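Local coordinates for 3-oxoacyl-[acyl-carrier protein] synthase (Thermus thermophilus, PDB 1UB7) that probably catalyses the first condensation of fatty acid synthesis, joining an acetyl group from acetyl-CoA to two carbons from malonyl-ACP, at residues L5-Y10 and L317-A322; G67-V72 and A161-K166. One frame throughout, in Å; residues are numbered along the deposited sequence.

Overall arrangement
Both contacts meet at neighbouring strands of one mixed five-stranded sheet, with centres about 10 Å apart. Interaction 1 brings the C-terminal tail, residues 317-322, against the outermost strand 3-10; interaction 2 lays the loop 67-72 over the next strand, 158-165. The two strands are antiparallel partners, and Leu-5 N probably donates a hydrogen bond to Val-163 O at 2.8 Å, linking a residue of each contact. Both interfaces are apolar and only partly buried. Interaction 1 runs from buried Leu-7 to the exposed C-terminus, whereas interaction 2 gathers round one buried valine. Along the chain, interaction 2 is nested within the span closed by interaction 1.

Interaction 1: L5-Y10 and L317-A322; sequences LALGAY and LTWGGA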
# COMPACT_ATOMS: atom_id res chain seq x y z
N LEU A 5 -17.19 5.52 -11.67
CA LEU A 5 -18.29 4.86 -12.33
C LEU A 5 -19.34 4.28 -11.37
O LEU A 5 -20.50 4.08 -11.75
CB LEU A 5 -17.74 3.73 -13.20
CG LEU A 5 -16.60 4.06 -14.16
CD1 LEU A 5 -16.22 2.80 -14.92
CD2 LEU A 5 -17.01 5.18 -15.11
N ALA A 6 -18.94 4.00 -10.14
CA ALA A 6 -19.86 3.42 -9.16
C ALA A 6 -19.36 3.70 -7.75
O ALA A 6 -18.16 3.90 -7.55
CB ALA A 6 -19.99 1.91 -9.38
N LEU A 7 -20.28 3.70 -6.79
CA LEU A 7 -19.95 3.98 -5.40
C LEU A 7 -20.88 3.23 -4.46
O LEU A 7 -22.04 2.98 -4.79
CB LEU A 7 -20.07 5.48 -5.12
CG LEU A 7 -20.13 5.99 -3.68
CD1 LEU A 7 -18.74 5.96 -3.03
CD2 LEU A 7 -20.68 7.42 -3.67
N GLY A 8 -20.36 2.87 -3.29
CA GLY A 8 -21.14 2.18 -2.28
C GLY A 8 -20.40 2.34 -0.96
O GLY A 8 -19.20 2.62 -0.97
N ALA A 9 -21.09 2.17 0.17
CA ALA A 9 -20.45 2.28 1.49
C ALA A 9 -21.21 1.49 2.53
O ALA A 9 -22.32 1.05 2.29
CB ALA A 9 -20.32 3.75 1.91
N TYR A 10 -20.61 1.33 3.70
CA TYR A 10 -21.21 0.54 4.77
C TYR A 10 -20.66 0.94 6.12
O TYR A 10 -19.51 1.36 6.23
CB TYR A 10 -20.88 -0.94 4.53
CG TYR A 10 -21.18 -1.87 5.70
CD1 TYR A 10 -22.44 -2.47 5.84
CD2 TYR A 10 -20.19 -2.18 6.64
CE1 TYR A 10 -22.69 -3.37 6.88
CE2 TYR A 10 -20.44 -3.08 7.69
CZ TYR A 10 -21.69 -3.67 7.79
OH TYR A 10 -21.94 -4.58 8.79
N LEU A 317 -13.13 16.41 -8.88
CA LEU A 317 -13.76 15.45 -9.77
C LEU A 317 -15.09 15.98 -10.27
O LEU A 317 -15.92 16.41 -9.47
CB LEU A 317 -14.02 14.16 -8.99
CG LEU A 317 -14.93 13.09 -9.59
CD1 LEU A 317 -14.24 12.42 -10.78
CD2 LEU A 317 -15.24 12.05 -8.53
N THR A 318 -15.28 15.96 -11.58
CA THR A 318 -16.54 16.39 -12.17
C THR A 318 -17.36 15.10 -12.17
O THR A 318 -17.11 14.19 -12.97
CB THR A 318 -16.35 16.90 -13.62
OG1 THR A 318 -15.73 18.20 -13.59
CG2 THR A 318 -17.69 17.00 -14.33
N TRP A 319 -18.34 15.04 -11.27
CA TRP A 319 -19.20 13.87 -11.09
C TRP A 319 -19.89 13.27 -12.32
O TRP A 319 -20.23 13.97 -13.27
CB TRP A 319 -20.26 14.17 -10.02
CG TRP A 319 -20.75 12.94 -9.33
CD1 TRP A 319 -21.90 12.25 -9.59
CD2 TRP A 319 -20.05 12.20 -8.31
NE1 TRP A 319 -21.97 11.13 -8.79
CE2 TRP A 319 -20.85 11.07 -8.00
CE3 TRP A 319 -18.84 12.38 -7.64
CZ2 TRP A 319 -20.46 10.12 -7.04
CZ3 TRP A 319 -18.46 11.44 -6.67
CH2 TRP A 319 -19.27 10.33 -6.38
N GLY A 320 -20.08 11.95 -12.29
CA GLY A 320 -20.77 11.29 -13.38
C GLY A 320 -19.94 11.00 -14.61
O GLY A 320 -18.74 10.73 -14.52
N GLY A 321 -20.58 11.09 -15.76
CA GLY A 321 -19.92 10.83 -17.02
C GLY A 321 -19.89 9.33 -17.25
O GLY A 321 -19.35 8.86 -18.25
N ALA A 322 -20.49 8.58 -16.32
CA ALA A 322 -20.52 7.12 -16.39
C ALA A 322 -20.97 6.66 -17.75
O ALA A 322 -20.11 6.24 -18.54
CB ALA A 322 -21.43 6.56 -15.32
OXT ALA A 322 -22.18 6.74 -18.00
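Leu-7 meets the indole of Trp-319 at the ring's rim: methyl CD2 lies near the plane of the ring, 4.2 Å from CH2 on the six-membered ring, instead of over a face. The isobutyl group starts out toward the tail, with CG anti to the backbone N (chi1 164°), and a branched aliphatic end suits this buried place beside a flat ring. Trp-319 sits just beyond the end of strand 311-318, yet its long side chain carries the ring across to the leucine. Nearer the surface, Leu-5 extends its CD2 methyl to 4.2 Å from CA of Ala-322, the last residue. Ala-322 presents a small methyl toward the strand while its terminal carboxylate has a long, weak ion pair with Arg-168. Gly-320 and Gly-321 link the two touching points; both have positive phi, and at Gly-320 a CB would also press on the carbonyl O of Trp-319. Glu-297 accepts a hydrogen bond from the backbone N of Gly-321. Among its neighbours, the contact bridges strand 3-10 of the five-stranded sheet and the end of strand 311-318 of the four-stranded one, with helix 281-292 packing on both Leu-7, through Leu-286, and Trp-319, through Val-290.

Interaction 2: G67-V72 and A161-K166; sequences GALEGV and AAVVGK
Val-163 is met by three residues of the 67-72 loop, and its two methyls divide them. CG1, anti to the backbone N (chi1 167°), comes 4.1 Å from CG2 of Val-72, the two branched side chains crossing at a slant. CG2 faces the turn, lying 4.2 Å from CD2 of Leu-69 and 4.1 Å from the carbonyl O of Ala-68. Leu-69 begins by heading away from the strand, but its length returns one methyl to the valine. The compact, beta-branched valine suits an extended strand and offers a methyl to each group of partners. The closely packed part is the Val-163/Val-72 pair, both buried, with Leu-133 of strand 131-138 also against Val-72.

Toward the solvent the contact thins. Ala-68 and Leu-69 are partly exposed, and Ala-68 points its small methyl toward the strand without close approach, its CB resting on Leu-61 of helix 50-64. Glu-70, exposed, extends its charged side chain away from the strand. Two turns shape the loop from within: Glu-70 N bonds to Gly-67 O at 3.2 Å in a type I turn, and Val-72 N to Leu-69 O at 3.1 Å in a type II turn, where Gly-71 takes the positive phi that suits glycine. NZ of Lys-131 adds a hydrogen bond from outside to the carbonyl O of Glu-70.

The arrangement is a helix-to-strand connection, leading from helix 50-64 into strand 72-78 and packing over a strand of the same mixed sheet, within the alpha/beta architecture of the thiolase-like fold.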
# COMPACT_ATOMS: atom_id res chain seq x y z
N GLY A 67 -23.59 -5.18 -11.89
CA GLY A 67 -22.60 -5.46 -12.92
C GLY A 67 -21.42 -4.51 -12.98
O GLY A 67 -20.65 -4.53 -13.95
N ALA A 68 -21.26 -3.69 -11.95
CA ALA A 68 -20.18 -2.70 -11.91
C ALA A 68 -18.75 -3.26 -11.85
O ALA A 68 -17.82 -2.59 -12.30
CB ALA A 68 -20.40 -1.72 -10.76
N LEU A 69 -18.57 -4.46 -11.32
CA LEU A 69 -17.22 -5.01 -11.21
C LEU A 69 -16.74 -5.60 -12.52
O LEU A 69 -15.62 -6.10 -12.63
CB LEU A 69 -17.14 -6.05 -10.11
CG LEU A 69 -17.47 -5.56 -8.70
CD1 LEU A 69 -17.12 -6.64 -7.70
CD2 LEU A 69 -16.71 -4.29 -8.41
N GLU A 70 -17.60 -5.54 -13.52
CA GLU A 70 -17.25 -6.06 -14.83
C GLU A 70 -16.17 -5.16 -15.41
O GLU A 70 -16.34 -3.94 -15.49
CB GLU A 70 -18.49 -6.04 -15.73
CG GLU A 70 -18.26 -6.65 -17.09
CD GLU A 70 -19.49 -6.55 -17.96
OE1 GLU A 70 -20.61 -6.47 -17.39
OE2 GLU A 70 -19.34 -6.56 -19.21
N GLY A 71 -15.05 -5.76 -15.80
CA GLY A 71 -13.97 -4.99 -16.38
C GLY A 71 -12.96 -4.50 -15.37
O GLY A 71 -11.98 -3.84 -15.73
N VAL A 72 -13.19 -4.82 -14.10
CA VAL A 72 -12.29 -4.40 -13.04
C VAL A 72 -11.04 -5.29 -13.01
O VAL A 72 -11.13 -6.48 -12.74
CB VAL A 72 -13.01 -4.43 -11.68
CG1 VAL A 72 -11.99 -4.48 -10.52
CG2 VAL A 72 -13.89 -3.19 -11.56
N ALA A 161 -16.36 2.32 -1.13
CA ALA A 161 -15.73 1.83 -2.35
C ALA A 161 -16.22 2.54 -3.58
O ALA A 161 -17.35 3.02 -3.66
CB ALA A 161 -16.00 0.34 -2.50
N ALA A 162 -15.36 2.58 -4.58
CA ALA A 162 -15.75 3.20 -5.82
C ALA A 162 -15.02 2.49 -6.94
O ALA A 162 -13.96 1.91 -6.74
CB ALA A 162 -15.37 4.68 -5.80
N VAL A 163 -15.60 2.53 -8.13
CA VAL A 163 -14.93 1.91 -9.25
C VAL A 163 -14.43 3.07 -10.07
O VAL A 163 -15.20 3.97 -10.40
CB VAL A 163 -15.88 1.07 -10.10
CG1 VAL A 163 -15.23 0.70 -11.42
CG2 VAL A 163 -16.26 -0.19 -9.34
N VAL A 164 -13.13 3.09 -10.38
CA VAL A 164 -12.60 4.17 -11.20
C VAL A 164 -12.40 3.64 -12.62
O VAL A 164 -11.87 2.54 -12.83
CB VAL A 164 -11.26 4.69 -10.62
CG1 VAL A 164 -10.66 5.72 -11.54
CG2 VAL A 164 -11.50 5.31 -9.24
N GLY A 165 -12.86 4.42 -13.60
CA GLY A 165 -12.72 4.01 -15.00
C GLY A 165 -12.88 5.17 -15.97
O GLY A 165 -13.08 6.31 -15.56
N LYS A 166 -12.78 4.88 -17.27
CA LYS A 166 -12.94 5.94 -18.27
C LYS A 166 -14.35 6.50 -18.23
O LYS A 166 -15.32 5.74 -18.17
CB LYS A 166 -12.67 5.40 -19.69
CG LYS A 166 -11.23 4.96 -19.96
CD LYS A 166 -10.27 6.13 -20.17
CE LYS A 166 -8.91 5.63 -20.66
NZ LYS A 166 -7.98 6.72 -21.09